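Local coordinates for protein endopolygalacturonase (Chondrostereum purpureum, PDB 1KCC) that probably hydrolyses the alpha-1,4 linkages of polygalacturonan in plant cell walls as an endo-acting glycoside hydrolase of family 28, at residues 227-232 with 271-276. Residues are numbered along the deposited sequence; the frame is centred on the assembly and turned at random.
With GTR (beta-D-galactopyranuronic acid), chain B.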
ATOM      1  N   ILE A 227      11.029   2.363   5.713  1.00  6.36           N
ATOM      2  CA  ILE A 227      10.346   3.388   6.526  1.00  6.32           C
ATOM      3  C   ILE A 227      10.947   4.696   6.096  1.00  6.48           C
ATOM      4  O   ILE A 227      12.155   4.915   6.276  1.00  8.07           O
ATOM      5  CB  ILE A 227      10.492   3.167   8.051  1.00  6.53           C
ATOM      6  CG1 ILE A 227      10.102   1.713   8.397  1.00  7.44           C
ATOM      7  CG2 ILE A 227       9.662   4.218   8.789  1.00  7.66           C
ATOM      8  CD1 ILE A 227      10.248   1.449   9.907  1.00  8.58           C
ATOM      9  N   LYS A 228      10.132   5.549   5.449  1.00  6.30           N
ATOM     10  CA  LYS A 228      10.606   6.795   4.864  1.00  6.59           C
ATOM     11  C   LYS A 228       9.863   7.948   5.471  1.00  6.06           C
ATOM     12  O   LYS A 228       8.624   7.958   5.515  1.00  7.42           O
ATOM     13  CB  LYS A 228      10.415   6.785   3.311  1.00  8.09           C
ATOM     14  CG  LYS A 228       9.227   6.026   2.765  1.00  8.02           C
ATOM     15  CD  LYS A 228       9.021   6.277   1.226  1.00  8.24           C
ATOM     16  CE  LYS A 228       7.954   5.275   0.732  1.00  9.07           C
ATOM     17  NZ  LYS A 228       7.531   5.613  -0.659  1.00  8.91           N
ATOM     18  N   ALA A 229      10.597   8.947   5.939  1.00  6.25           N
ATOM     19  CA  ALA A 229      10.006  10.199   6.415  1.00  6.10           C
ATOM     20  C   ALA A 229      10.592  11.343   5.622  1.00  6.10           C
ATOM     21  O   ALA A 229      11.800  11.399   5.398  1.00  6.56           O
ATOM     22  CB  ALA A 229      10.247  10.442   7.894  1.00  7.51           C
ATOM     23  N   GLN A 230       9.711  12.268   5.223  1.00  6.30           N
ATOM     24  CA  GLN A 230      10.186  13.474   4.603  1.00  7.26           C
ATOM     25  C   GLN A 230      11.195  14.173   5.514  1.00  6.82           C
ATOM     26  O   GLN A 230      10.933  14.381   6.710  1.00  7.07           O
ATOM     27  CB  GLN A 230       8.984  14.435   4.358  1.00  8.34           C
ATOM     28  CG  GLN A 230       8.058  13.777   3.336  1.00 10.31           C
ATOM     29  CD  GLN A 230       6.684  14.339   3.152  1.00 15.85           C
ATOM     30  OE1 GLN A 230       6.573  15.539   3.387  1.00 19.88           O
ATOM     31  NE2 GLN A 230       5.681  13.643   2.683  1.00 19.83           N
ATOM     32  N   ARG A 231      12.314  14.576   4.914  1.00  7.38           N
ATOM     33  CA  ARG A 231      13.323  15.343   5.700  1.00  7.76           C
ATOM     34  C   ARG A 231      12.710  16.476   6.429  1.00  7.52           C
ATOM     35  O   ARG A 231      13.138  16.792   7.542  1.00  9.84           O
ATOM     36  CB  ARG A 231      14.399  15.809   4.715  1.00 10.10           C
ATOM     37  CG  ARG A 231      15.504  16.607   5.431  1.00 11.02           C
ATOM     38  CD  ARG A 231      16.531  17.134   4.452  1.00 13.81           C
ATOM     39  NE  ARG A 231      17.389  16.106   3.935  1.00 13.95           N
ATOM     40  CZ  ARG A 231      17.439  15.729   2.665  1.00 13.36           C
ATOM     41  NH1 ARG A 231      16.617  16.181   1.715  1.00 15.74           N
ATOM     42  NH2 ARG A 231      18.341  14.804   2.268  1.00 14.62           N
ATOM     43  N   THR A 232      11.729  17.175   5.816  1.00  7.60           N
ATOM     44  CA  THR A 232      11.170  18.380   6.402  1.00  8.00           C
ATOM     45  C   THR A 232      10.018  18.158   7.383  1.00  7.94           C
ATOM     46  O   THR A 232       9.536  19.147   7.938  1.00  9.20           O
ATOM     47  CB  THR A 232      10.678  19.313   5.256  1.00 10.04           C
ATOM     48  OG1 THR A 232       9.722  18.574   4.493  1.00 11.43           O
ATOM     49  CG2 THR A 232      11.829  19.748   4.382  1.00 12.33           C
ATOM     50  N   THR A 271      14.824  15.548  11.793  1.00  7.96           N
ATOM     51  CA  THR A 271      14.685  15.180  13.214  1.00  8.82           C
ATOM     52  C   THR A 271      13.258  15.293  13.733  1.00  8.45           C
ATOM     53  O   THR A 271      13.012  15.026  14.919  1.00 10.09           O
ATOM     54  CB  THR A 271      15.623  16.090  14.078  1.00  9.97           C
ATOM     55  OG1 THR A 271      15.174  17.455  13.863  1.00 13.47           O
ATOM     56  CG2 THR A 271      17.064  15.910  13.655  1.00 11.42           C
ATOM     57  N   GLY A 272      12.296  15.660  12.884  1.00  7.44           N
ATOM     58  CA  GLY A 272      10.950  15.928  13.340  1.00  8.33           C
ATOM     59  C   GLY A 272       9.970  14.808  13.156  1.00  7.85           C
ATOM     60  O   GLY A 272       8.777  15.025  13.477  1.00  8.68           O
ATOM     61  N   ALA A 273      10.408  13.645  12.691  1.00  7.25           N
ATOM     62  CA  ALA A 273       9.514  12.490  12.496  1.00  7.43           C
ATOM     63  C   ALA A 273      10.145  11.278  13.160  1.00  6.75           C
ATOM     64  O   ALA A 273      10.501  10.285  12.503  1.00  7.26           O
ATOM     65  CB  ALA A 273       9.331  12.227  10.981  1.00  8.25           C
ATOM     66  N   PRO A 274      10.310  11.326  14.492  1.00  6.78           N
ATOM     67  CA  PRO A 274      11.042  10.256  15.185  1.00  7.11           C
ATOM     68  C   PRO A 274      10.471   8.869  14.887  1.00  6.63           C
ATOM     69  O   PRO A 274       9.277   8.633  14.878  1.00  6.95           O
ATOM     70  CB  PRO A 274      10.826  10.596  16.694  1.00  7.85           C
ATOM     71  CG  PRO A 274       9.722  11.622  16.702  1.00  8.54           C
ATOM     72  CD  PRO A 274       9.887  12.399  15.414  1.00  7.50           C
ATOM     73  N   PHE A 275      11.404   7.927  14.717  1.00  6.83           N
ATOM     74  CA  PHE A 275      11.114   6.512  14.570  1.00  6.55           C
ATOM     75  C   PHE A 275      11.497   5.783  15.853  1.00  7.08           C
ATOM     76  O   PHE A 275      12.626   5.993  16.369  1.00  8.01           O
ATOM     77  CB  PHE A 275      11.877   5.826  13.445  1.00  6.90           C
ATOM     78  CG  PHE A 275      11.651   6.389  12.060  1.00  6.56           C
ATOM     79  CD1 PHE A 275      10.587   7.234  11.745  1.00  6.70           C
ATOM     80  CD2 PHE A 275      12.559   6.020  11.054  1.00  7.16           C
ATOM     81  CE1 PHE A 275      10.464   7.678  10.421  1.00  6.74           C
ATOM     82  CE2 PHE A 275      12.413   6.440   9.748  1.00  7.50           C
ATOM     83  CZ  PHE A 275      11.356   7.284   9.457  1.00  6.68           C
ATOM     84  N   SER A 276      10.613   4.938  16.375  1.00  6.85           N
ATOM     85  CA  SER A 276      10.948   4.174  17.563  1.00  7.27           C
ATOM     86  C   SER A 276      10.403   2.753  17.455  1.00  6.48           C
ATOM     87  O   SER A 276       9.421   2.471  16.746  1.00  6.93           O
ATOM     88  CB  SER A 276      10.407   4.848  18.816  1.00  8.66           C
ATOM     89  OG  SER A 276       9.078   5.079  18.756  1.00 10.50           O
TER
HETATM   90  C1  GTR B1001       9.658   7.082  -7.470  1.00 11.38           C
HETATM   91  C2  GTR B1001       8.396   7.892  -7.718  1.00 10.80           C
HETATM   92  C3  GTR B1001       8.093   8.701  -6.561  1.00 10.12           C
HETATM   93  C4  GTR B1001       7.921   7.842  -5.272  1.00 10.35           C
HETATM   94  C5  GTR B1001       9.212   7.008  -5.163  1.00 10.77           C
HETATM   95  C6  GTR B1001       9.121   6.038  -4.002  1.00 10.62           C
HETATM   96  O1  GTR B1001       9.965   6.273  -8.565  1.00 12.35           O
HETATM   97  O2  GTR B1001       8.597   8.712  -8.887  1.00 12.10           O
HETATM   98  O3  GTR B1001       6.821   9.441  -6.800  1.00 11.47           O
HETATM   99  O4  GTR B1001       6.749   7.021  -5.381  1.00 11.72           O
HETATM  100  O5  GTR B1001       9.451   6.226  -6.354  1.00 11.18           O
HETATM  101  O6A GTR B1001       9.042   4.800  -4.161  1.00 11.74           O
HETATM  102  O6B GTR B1001       9.150   6.572  -2.887  1.00 11.37           O
HETATM  103  O   HOH W   1      12.139  16.144  10.064  1.00 19.08           O
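Phe-275 meets Ile-227 face-on: the CG2 methyl of Ile-227 sits over one face of the ring in a CH-pi contact, 3.8 Å from the ring centroid and 19° off the ring normal. It is shifted toward the rim, so that Phe-275 CZ comes within 3.6 Å of Ile-227 CG2. The methyl is delivered there because CG2 lies anti to the backbone N of Ile-227, while CG1 takes the place beside that N. Two residues on, Ala-229 CB approaches the same ring obliquely, 3.7 Å from Phe-275 CZ, and also packs methyl to methyl against Ala-273 CB at 3.7 Å. No hydrogen bond joins the two segments directly; at their loop ends a water lies between them, accepting the N-H of Gly-272 N at 2.9 Å and probably donating to Arg-231 O. A leucine at Phe-275 would probably deprive the Ile-227 methyl of the aromatic face it lies over and leave a gap beside the Ala-229 methyl, where CZ and CE1 had packed.

Between these two inward residues, Lys-228 points to the other side of its strand. Its chain, extended beyond CG, carries NZ to the galacturonate carboxylate, where Lys-228 NZ donates to GTR O6B at 2.9 Å; the same amine forms a salt bridge with Asp-174, and Arg-226 and Tyr-262 also bind the sugar. One strand of the right-handed parallel beta-helix, the fold of family 28, thus serves both the packed interior and the sugar site on the outer wall. Strand 226-230 runs between the parallel strands 197-202 and 254-259, and strand 275-280 pairs in parallel with 237-244, whose Val-238 touches both Ile-227 and Phe-275.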